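Local coordinates for protein putative alpha/beta hydrolase (Desulfitobacterium hafniense, PDB 4RPC) that is of unconfirmed function but, as a member of the alpha/beta hydrolase family, probably hydrolyses a substrate with a serine nucleophile, at residues Leu117-Gln122 with Ser206-Gly211; Gln122-Gly127 with Gly216-Pro221; Ala199-Arg204 with Ala224-His229. One frame throughout, in Å; residues are numbered along the deposited sequence.

Contact 1 (Leu117-Gln122 with Ser206-Gly211); sequences LLDGGQ and SVLIGG
D119 and L208 meet on one face of the central sheet, their side chains crossing at about a right angle. With CG of D119 anti to its own backbone N (chi1 -166°), this carboxylate carbon lies 4.0 Å from CB of L208. OD1 is 3.7 Å from the carbonyl O of L208, while OD2 is engaged by the hydroxyl of Y93 on the other neighbouring strand. L117 and S206 share this face more loosely, CG of the leucine standing 4.4 Å from CB of the serine. Helix 249-259 covers the face by packing on L117 and L208. On the opposite face L118 and V207 are paired, but they touch backbone more than each other: CG1 of V207 rests 3.7 Å from the carbonyl O of L118, and the L118 side chain turns to helix 97-108.

The strands 117-119 and 206-210 run parallel with a 23° twist, neighbours in the sheet of the alpha/beta hydrolase fold. S206 and L208 grip L118 between them: N of L118 donates to O of S206 over 2.8 Å, and N of L208 donates to O of L118 over 2.9 Å. Beyond the last bridge the strands part, and a water continues the link, donating to O of L208 at 2.8 Å and accepting a weak bond from N of G120.

The chemistry is that of a buried, largely apolar sheet interior that accommodates one acidic side chain; the hydrogen bond from OD2 of D119 to OH of Y93, together with the packing on L208, probably fixes the rotation of that carboxylate.

Contact 2 (Gln122-Gly127 with Gly216-Pro221); sequences QYEGMG and GAQFTP
F219 lays its ring against the backbone of the loop after strand 112-119, with N of Y123 3.6 Å above the plane and over the ring centre. In this alpha/beta hydrolase fold the loop borders the likely active site, NE2 of its first residue, Q122, being hydrogen-bonded to OG of S96, the probable nucleophile. CG of F219 lies anti to its carbonyl carbon (chi1 -60°), and the ring beyond it reaches the peptides joining Q122, Y123 and E124. CE2 approaches CA of Q122 to 3.7 Å, and CE1 comes within 3.9 Å of CB of E124. The opposite ring face is taken by CG of Q218, so the phenyl group is sandwiched between the loop and its own neighbour.

Y123 adds an offset edge-to-face aromatic pair: its edge is turned toward the face of F219, the planes 88° apart and the centroids separated by 5.7 Å. CD2 of Y123 makes the closest approach, 3.7 Å from CB of F219, which lies in the plane of the tyrosine ring. Helix 97-108 packs against this ring through A99, S100 and V103. On the exposed side OE1 of E124 lies 3.8 Å from NE2 of Q218.

A type I turn from A217 to T220 carries F219 into helix 220-226. Aromatic and van der Waals contacts thus join the two loops, and F219, with by far the most surface buried here, probably provides most of the hold.

Contact 3 (Ala199-Arg204 with Ala224-His229); sequences ARVDAR and AEISRH
R200 folds back over the end of helix 220-226, one face of its guanidinium lying over CA of R228. In this alpha/beta hydrolase fold the contact joins the loop ahead of strand 204-210 to the turn that leaves the following helix, through a single backbone bridge between V201 and S227. Bends at chi2 and chi3 bring the R200 chain round, and NH1 donates to O of E225, a bond modelled unusually close and doubtful in its details. The bridge itself consists of N of V201 bonded to O of I226 and N of R228 bonded to O of V201, the second almost straight at 172°.

R228 runs alongside D202, pointing the same way, and its NH1 forms a salt bridge with OD1 at 2.6 Å. OD1 lies in the guanidinium plane, and the carboxylate is turned 63° from it. CB of R200 sits over a face of this guanidinium, toward the rim. The two arginine NE atoms are 4.4 Å apart; like charges this close would probably repel, which the carboxylate of D202 may partly offset.

OG of S227, anti to its backbone N (chi1 -169°), donates to O of A203 and accepts from N of H229 at 3.2 Å, forming an ST turn. An alanine here would probably leave O of A203 and N of H229 without their hydroxyl partner and weaken the hold on the turn. Helix 97-108 touches V201 through A106 and I107, and CG1 of V201 meets CG2 of I226 at 3.7 Å.

Contacts 1 and 2 are centred about 11 Å apart and share Q122, which carries the chain from the C-terminal end of strand 112-119 into the loop packed by F219. They also touch directly: CD2 of F219 lies 3.7 Å from O of G121, and OH of Y123 lies 3.7 Å from CB of L118. Contact 3 is about 16 Å between centres from each of the others and meets them through sequence, strand 204-210 leading to contact 1 and helix 220-226 joining it to contact 2. The likely active site, a probable triad of S96, E213 and H241, borders contacts 1 and 2, and N of G210 bonds to OE1 of E213.

Contact 1 (Leu117-Gln122 with Ser206-Gly211)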
loop_
_atom_site.group_PDB
_atom_site.type_symbol
_atom_site.label_atom_id
_atom_site.label_comp_id
_atom_site.label_asym_id
_atom_site.label_seq_id
_atom_site.Cartn_x
_atom_site.Cartn_y
_atom_site.Cartn_z
ATOM N N LEU A 117 -3.442 0.806 8.662
ATOM C CA LEU A 117 -2.659 -0.424 8.663
ATOM C C LEU A 117 -1.664 -0.324 7.546
ATOM O O LEU A 117 -2.056 -0.308 6.350
ATOM C CB LEU A 117 -3.528 -1.632 8.414
ATOM C CG LEU A 117 -4.341 -2.185 9.572
ATOM C CD1 LEU A 117 -5.423 -1.231 9.974
ATOM C CD2 LEU A 117 -4.884 -3.579 9.265
ATOM N N LEU A 118 -0.405 -0.287 7.897
ATOM C CA LEU A 118 0.604 0.034 6.938
ATOM C C LEU A 118 1.495 -1.133 6.744
ATOM O O LEU A 118 2.167 -1.557 7.684
ATOM C CB LEU A 118 1.386 1.262 7.407
ATOM C CG LEU A 118 0.543 2.456 7.773
ATOM C CD1 LEU A 118 1.385 3.574 8.399
ATOM C CD2 LEU A 118 -0.207 2.977 6.537
ATOM N N ASP A 119 1.490 -1.675 5.524
ATOM C CA ASP A 119 2.230 -2.889 5.222
ATOM C C ASP A 119 3.319 -2.505 4.234
ATOM O O ASP A 119 2.996 -2.124 3.120
ATOM C CB ASP A 119 1.221 -3.934 4.639
ATOM C CG ASP A 119 1.747 -5.418 4.576
ATOM O OD1 ASP A 119 2.972 -5.690 4.787
ATOM O OD2 ASP A 119 0.899 -6.343 4.287
ATOM N N GLY A 120 4.603 -2.598 4.621
ATOM C CA GLY A 120 5.726 -2.338 3.718
ATOM C C GLY A 120 5.843 -0.934 3.149
ATOM O O GLY A 120 6.270 -0.728 1.996
ATOM N N GLY A 121 5.535 0.028 3.991
ATOM C CA GLY A 121 5.657 1.419 3.662
ATOM C C GLY A 121 7.094 1.845 3.691
ATOM O O GLY A 121 7.897 1.292 4.465
ATOM N N GLN A 122 7.402 2.808 2.829
ATOM C CA GLN A 122 8.741 3.330 2.622
ATOM C C GLN A 122 8.494 4.835 2.524
ATOM O O GLN A 122 7.696 5.247 1.725
ATOM C CB GLN A 122 9.375 2.709 1.327
ATOM C CG GLN A 122 8.759 3.067 -0.082
ATOM C CD GLN A 122 7.522 2.203 -0.626
ATOM O OE1 GLN A 122 6.677 2.723 -1.417
ATOM N NE2 GLN A 122 7.428 0.891 -0.220
ATOM N N SER A 206 -1.174 0.908 12.965
ATOM C CA SER A 206 -0.657 -0.426 13.085
ATOM C C SER A 206 0.245 -0.692 11.862
ATOM O O SER A 206 -0.161 -0.468 10.698
ATOM C CB SER A 206 -1.825 -1.388 13.133
ATOM O OG SER A 206 -2.825 -0.890 14.045
ATOM N N VAL A 207 1.449 -1.192 12.127
ATOM C CA VAL A 207 2.418 -1.570 11.109
ATOM C C VAL A 207 2.578 -3.100 10.982
ATOM O O VAL A 207 2.924 -3.803 11.973
ATOM C CB VAL A 207 3.780 -0.996 11.498
ATOM C CG1 VAL A 207 4.736 -0.962 10.296
ATOM C CG2 VAL A 207 3.615 0.398 12.058
ATOM N N LEU A 208 2.345 -3.621 9.782
ATOM C CA LEU A 208 2.630 -5.013 9.486
ATOM C C LEU A 208 4.050 -5.103 8.893
ATOM O O LEU A 208 4.419 -4.378 7.959
ATOM C CB LEU A 208 1.601 -5.631 8.558
ATOM C CG LEU A 208 0.170 -5.136 8.634
ATOM C CD1 LEU A 208 -0.805 -6.240 8.266
ATOM C CD2 LEU A 208 -0.273 -4.473 9.910
ATOM N N ILE A 209 4.841 -5.990 9.482
ATOM C CA ILE A 209 6.232 -6.192 9.123
ATOM C C ILE A 209 6.470 -7.696 8.884
ATOM O O ILE A 209 6.123 -8.512 9.721
ATOM C CB ILE A 209 7.160 -5.714 10.277
ATOM C CG1 ILE A 209 6.966 -4.211 10.569
ATOM C CG2 ILE A 209 8.617 -6.028 9.939
ATOM C CD1 ILE A 209 7.667 -3.701 11.807
ATOM N N GLY A 210 7.030 -8.034 7.726
ATOM C CA GLY A 210 7.519 -9.371 7.451
ATOM C C GLY A 210 8.885 -9.539 8.088
ATOM O O GLY A 210 9.788 -8.733 7.852
ATOM N N GLY A 211 9.052 -10.601 8.863
ATOM C CA GLY A 211 10.316 -10.872 9.534
ATOM C C GLY A 211 11.539 -11.052 8.651
ATOM O O GLY A 211 12.641 -10.934 9.107
HETATM O O HOH W 1 6.816 -3.100 7.157
#

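Contact 2 (Gln122-Gly127 with Gly216-Pro221)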
loop_
_atom_site.group_PDB
_atom_site.type_symbol
_atom_site.label_atom_id
_atom_site.label_comp_id
_atom_site.label_asym_id
_atom_site.label_seq_id
_atom_site.Cartn_x
_atom_site.Cartn_y
_atom_site.Cartn_z
ATOM N N GLN A 122 7.402 2.808 2.829
ATOM C CA GLN A 122 8.741 3.330 2.622
ATOM C C GLN A 122 8.494 4.835 2.524
ATOM O O GLN A 122 7.696 5.247 1.725
ATOM C CB GLN A 122 9.375 2.709 1.327
ATOM C CG GLN A 122 8.759 3.067 -0.082
ATOM C CD GLN A 122 7.522 2.203 -0.626
ATOM O OE1 GLN A 122 6.677 2.723 -1.417
ATOM N NE2 GLN A 122 7.428 0.891 -0.220
ATOM N N TYR A 123 9.085 5.649 3.403
ATOM C CA TYR A 123 8.682 7.073 3.498
ATOM C C TYR A 123 9.838 8.065 3.525
ATOM O O TYR A 123 9.660 9.233 3.886
ATOM C CB TYR A 123 7.819 7.321 4.734
ATOM C CG TYR A 123 6.785 6.263 5.005
ATOM C CD1 TYR A 123 5.477 6.339 4.448
ATOM C CD2 TYR A 123 7.086 5.194 5.825
ATOM C CE1 TYR A 123 4.517 5.366 4.705
ATOM C CE2 TYR A 123 6.136 4.201 6.049
ATOM C CZ TYR A 123 4.855 4.306 5.493
ATOM O OH TYR A 123 3.952 3.308 5.777
ATOM N N GLU A 124 10.991 7.624 3.085
ATOM C CA GLU A 124 12.224 8.403 3.237
ATOM C C GLU A 124 12.233 9.702 2.392
ATOM O O GLU A 124 12.456 10.828 2.909
ATOM C CB GLU A 124 13.402 7.514 2.853
ATOM C CG GLU A 124 14.755 8.181 2.946
ATOM C CD GLU A 124 15.145 8.459 4.385
ATOM O OE1 GLU A 124 15.568 7.508 5.099
ATOM O OE2 GLU A 124 15.008 9.627 4.801
ATOM N N GLY A 125 12.025 9.547 1.099
ATOM C CA GLY A 125 12.114 10.647 0.182
ATOM C C GLY A 125 13.487 10.770 -0.441
ATOM O O GLY A 125 14.345 11.371 0.111
HETATM N N MSE A 126 13.677 10.197 -1.605
HETATM C CA MSE A 126 14.976 10.068 -2.186
HETATM C C MSE A 126 15.505 11.231 -2.975
HETATM O O MSE A 126 16.585 11.111 -3.492
HETATM C CB MSE A 126 14.995 8.950 -3.174
HETATM C CG MSE A 126 14.063 7.830 -2.901
HETATM SE SE MSE A 126 15.113 6.252 -3.132
HETATM C CE MSE A 126 15.413 6.376 -1.210
ATOM N N GLY A 127 14.765 12.299 -3.115
ATOM C CA GLY A 127 15.269 13.447 -3.818
ATOM C C GLY A 127 15.768 13.062 -5.172
ATOM O O GLY A 127 15.114 12.379 -5.887
ATOM N N GLY A 216 12.661 -4.005 7.734
ATOM C CA GLY A 216 11.226 -3.884 7.968
ATOM C C GLY A 216 10.840 -2.832 8.991
ATOM O O GLY A 216 9.797 -2.203 8.851
ATOM N N ALA A 217 11.681 -2.597 9.995
ATOM C CA ALA A 217 11.362 -1.639 11.066
ATOM C C ALA A 217 11.911 -0.191 10.887
ATOM O O ALA A 217 11.698 0.679 11.746
ATOM C CB ALA A 217 11.826 -2.221 12.398
ATOM N N GLN A 218 12.580 0.084 9.772
ATOM C CA GLN A 218 13.297 1.362 9.597
ATOM C C GLN A 218 12.429 2.582 9.862
ATOM O O GLN A 218 12.885 3.555 10.426
ATOM C CB GLN A 218 13.805 1.433 8.155
ATOM C CG GLN A 218 14.570 2.697 7.723
ATOM C CD GLN A 218 14.963 2.623 6.243
ATOM O OE1 GLN A 218 14.836 1.566 5.616
ATOM N NE2 GLN A 218 15.422 3.734 5.678
ATOM N N PHE A 219 11.153 2.515 9.478
ATOM C CA PHE A 219 10.278 3.690 9.544
ATOM C C PHE A 219 9.365 3.781 10.776
ATOM O O PHE A 219 8.603 4.751 10.964
ATOM C CB PHE A 219 9.535 3.826 8.223
ATOM C CG PHE A 219 10.464 4.007 7.046
ATOM C CD1 PHE A 219 11.145 5.203 6.868
ATOM C CD2 PHE A 219 10.673 2.991 6.143
ATOM C CE1 PHE A 219 12.018 5.368 5.798
ATOM C CE2 PHE A 219 11.535 3.156 5.083
ATOM C CZ PHE A 219 12.210 4.335 4.916
ATOM N N THR A 220 9.484 2.823 11.678
ATOM C CA THR A 220 8.576 2.816 12.798
ATOM C C THR A 220 8.854 4.010 13.752
ATOM O O THR A 220 7.917 4.601 14.263
ATOM C CB THR A 220 8.541 1.447 13.509
ATOM O OG1 THR A 220 9.769 1.233 14.220
ATOM C CG2 THR A 220 8.287 0.288 12.492
ATOM N N PRO A 221 10.116 4.384 13.963
ATOM C CA PRO A 221 10.328 5.621 14.754
ATOM C C PRO A 221 9.638 6.877 14.176
ATOM O O PRO A 221 9.015 7.632 14.904
ATOM C CB PRO A 221 11.844 5.811 14.718
ATOM C CG PRO A 221 12.414 4.467 14.446
ATOM C CD PRO A 221 11.383 3.664 13.717
#

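Contact 3 (Ala199-Arg204 with Ala224-His229)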
loop_
_atom_site.group_PDB
_atom_site.type_symbol
_atom_site.label_atom_id
_atom_site.label_comp_id
_atom_site.label_asym_id
_atom_site.label_seq_id
_atom_site.Cartn_x
_atom_site.Cartn_y
_atom_site.Cartn_z
ATOM N N ALA A 199 4.149 16.193 10.270
ATOM C CA ALA A 199 2.745 15.860 10.345
ATOM C C ALA A 199 2.376 15.236 11.691
ATOM O O ALA A 199 3.229 14.881 12.494
ATOM C CB ALA A 199 2.397 14.931 9.226
ATOM N N ARG A 200 1.081 15.201 11.966
ATOM C CA ARG A 200 0.550 14.566 13.183
ATOM C C ARG A 200 -0.709 13.893 12.726
ATOM O O ARG A 200 -1.506 14.495 12.049
ATOM C CB ARG A 200 0.229 15.576 14.286
ATOM C CG ARG A 200 1.453 16.168 15.002
ATOM C CD ARG A 200 2.311 15.150 15.757
ATOM N NE ARG A 200 1.797 14.941 17.113
ATOM C CZ ARG A 200 2.076 13.915 17.922
ATOM N NH1 ARG A 200 2.878 12.930 17.551
ATOM N NH2 ARG A 200 1.534 13.884 19.122
ATOM N N VAL A 201 -0.879 12.632 13.034
ATOM C CA VAL A 201 -2.162 12.041 12.739
ATOM C C VAL A 201 -2.915 11.560 13.989
ATOM O O VAL A 201 -2.320 11.118 14.969
ATOM C CB VAL A 201 -2.034 10.936 11.667
ATOM C CG1 VAL A 201 -1.174 11.429 10.506
ATOM C CG2 VAL A 201 -1.432 9.670 12.206
ATOM N N ASP A 202 -4.230 11.660 13.913
ATOM C CA ASP A 202 -5.118 11.177 14.949
ATOM C C ASP A 202 -5.284 9.664 14.900
ATOM O O ASP A 202 -5.487 9.050 15.920
ATOM C CB ASP A 202 -6.476 11.829 14.799
ATOM C CG ASP A 202 -6.484 13.257 15.271
ATOM O OD1 ASP A 202 -5.391 13.770 15.652
ATOM O OD2 ASP A 202 -7.596 13.851 15.276
ATOM N N ALA A 203 -5.146 9.080 13.724
ATOM C CA ALA A 203 -5.350 7.656 13.546
ATOM C C ALA A 203 -4.443 6.804 14.431
ATOM O O ALA A 203 -3.274 7.127 14.619
ATOM C CB ALA A 203 -5.133 7.283 12.097
ATOM N N ARG A 204 -4.966 5.694 14.939
ATOM C CA ARG A 204 -4.093 4.696 15.512
ATOM C C ARG A 204 -3.371 4.026 14.356
ATOM O O ARG A 204 -3.992 3.628 13.392
ATOM C CB ARG A 204 -4.883 3.629 16.211
ATOM C CG ARG A 204 -3.980 2.542 16.766
ATOM C CD ARG A 204 -4.745 1.710 17.794
ATOM N NE ARG A 204 -5.898 1.091 17.138
ATOM C CZ ARG A 204 -6.826 0.355 17.750
ATOM N NH1 ARG A 204 -6.762 0.106 19.065
ATOM N NH2 ARG A 204 -7.824 -0.130 17.020
ATOM N N ALA A 224 5.913 6.692 14.743
ATOM C CA ALA A 224 5.641 6.873 16.142
ATOM C C ALA A 224 5.605 8.352 16.576
ATOM O O ALA A 224 4.795 8.698 17.414
ATOM C CB ALA A 224 6.670 6.125 16.966
ATOM N N GLU A 225 6.463 9.202 16.027
ATOM C CA GLU A 225 6.392 10.622 16.337
ATOM C C GLU A 225 5.257 11.323 15.590
ATOM O O GLU A 225 4.799 12.377 15.997
ATOM C CB GLU A 225 7.717 11.316 16.065
ATOM C CG GLU A 225 8.045 11.571 14.602
ATOM C CD GLU A 225 9.463 12.100 14.402
ATOM O OE1 GLU A 225 10.093 12.444 15.419
ATOM O OE2 GLU A 225 9.952 12.176 13.241
ATOM N N ILE A 226 4.771 10.724 14.523
ATOM C CA ILE A 226 3.630 11.262 13.808
ATOM C C ILE A 226 2.288 10.977 14.521
ATOM O O ILE A 226 1.416 11.855 14.573
ATOM C CB ILE A 226 3.656 10.745 12.346
ATOM C CG1 ILE A 226 4.771 11.478 11.643
ATOM C CG2 ILE A 226 2.350 10.997 11.581
ATOM C CD1 ILE A 226 4.891 11.080 10.223
ATOM N N SER A 227 2.103 9.762 15.031
ATOM C CA SER A 227 0.818 9.419 15.627
ATOM C C SER A 227 0.722 10.138 16.982
ATOM O O SER A 227 1.683 10.233 17.667
ATOM C CB SER A 227 0.607 7.907 15.788
ATOM O OG SER A 227 -0.775 7.635 16.142
ATOM N N ARG A 228 -0.443 10.691 17.297
ATOM C CA ARG A 228 -0.748 11.123 18.664
ATOM C C ARG A 228 -1.028 9.925 19.607
ATOM O O ARG A 228 -1.414 10.144 20.739
ATOM C CB ARG A 228 -1.996 12.021 18.695
ATOM C CG ARG A 228 -2.033 13.171 17.703
ATOM C CD ARG A 228 -2.956 14.294 18.185
ATOM N NE ARG A 228 -2.489 15.624 17.734
ATOM C CZ ARG A 228 -2.872 16.255 16.617
ATOM N NH1 ARG A 228 -3.754 15.723 15.778
ATOM N NH2 ARG A 228 -2.359 17.437 16.327
ATOM N N HIS A 229 -0.924 8.685 19.129
ATOM C CA HIS A 229 -1.152 7.492 19.940
ATOM C C HIS A 229 -0.042 6.487 19.723
ATOM O O HIS A 229 0.625 6.515 18.675
ATOM C CB HIS A 229 -2.516 6.865 19.583
ATOM C CG HIS A 229 -3.652 7.845 19.612
ATOM N ND1 HIS A 229 -4.402 8.159 18.499
ATOM C CD2 HIS A 229 -4.141 8.605 20.613
ATOM C CE1 HIS A 229 -5.311 9.069 18.818
ATOM N NE2 HIS A 229 -5.178 9.350 20.094
#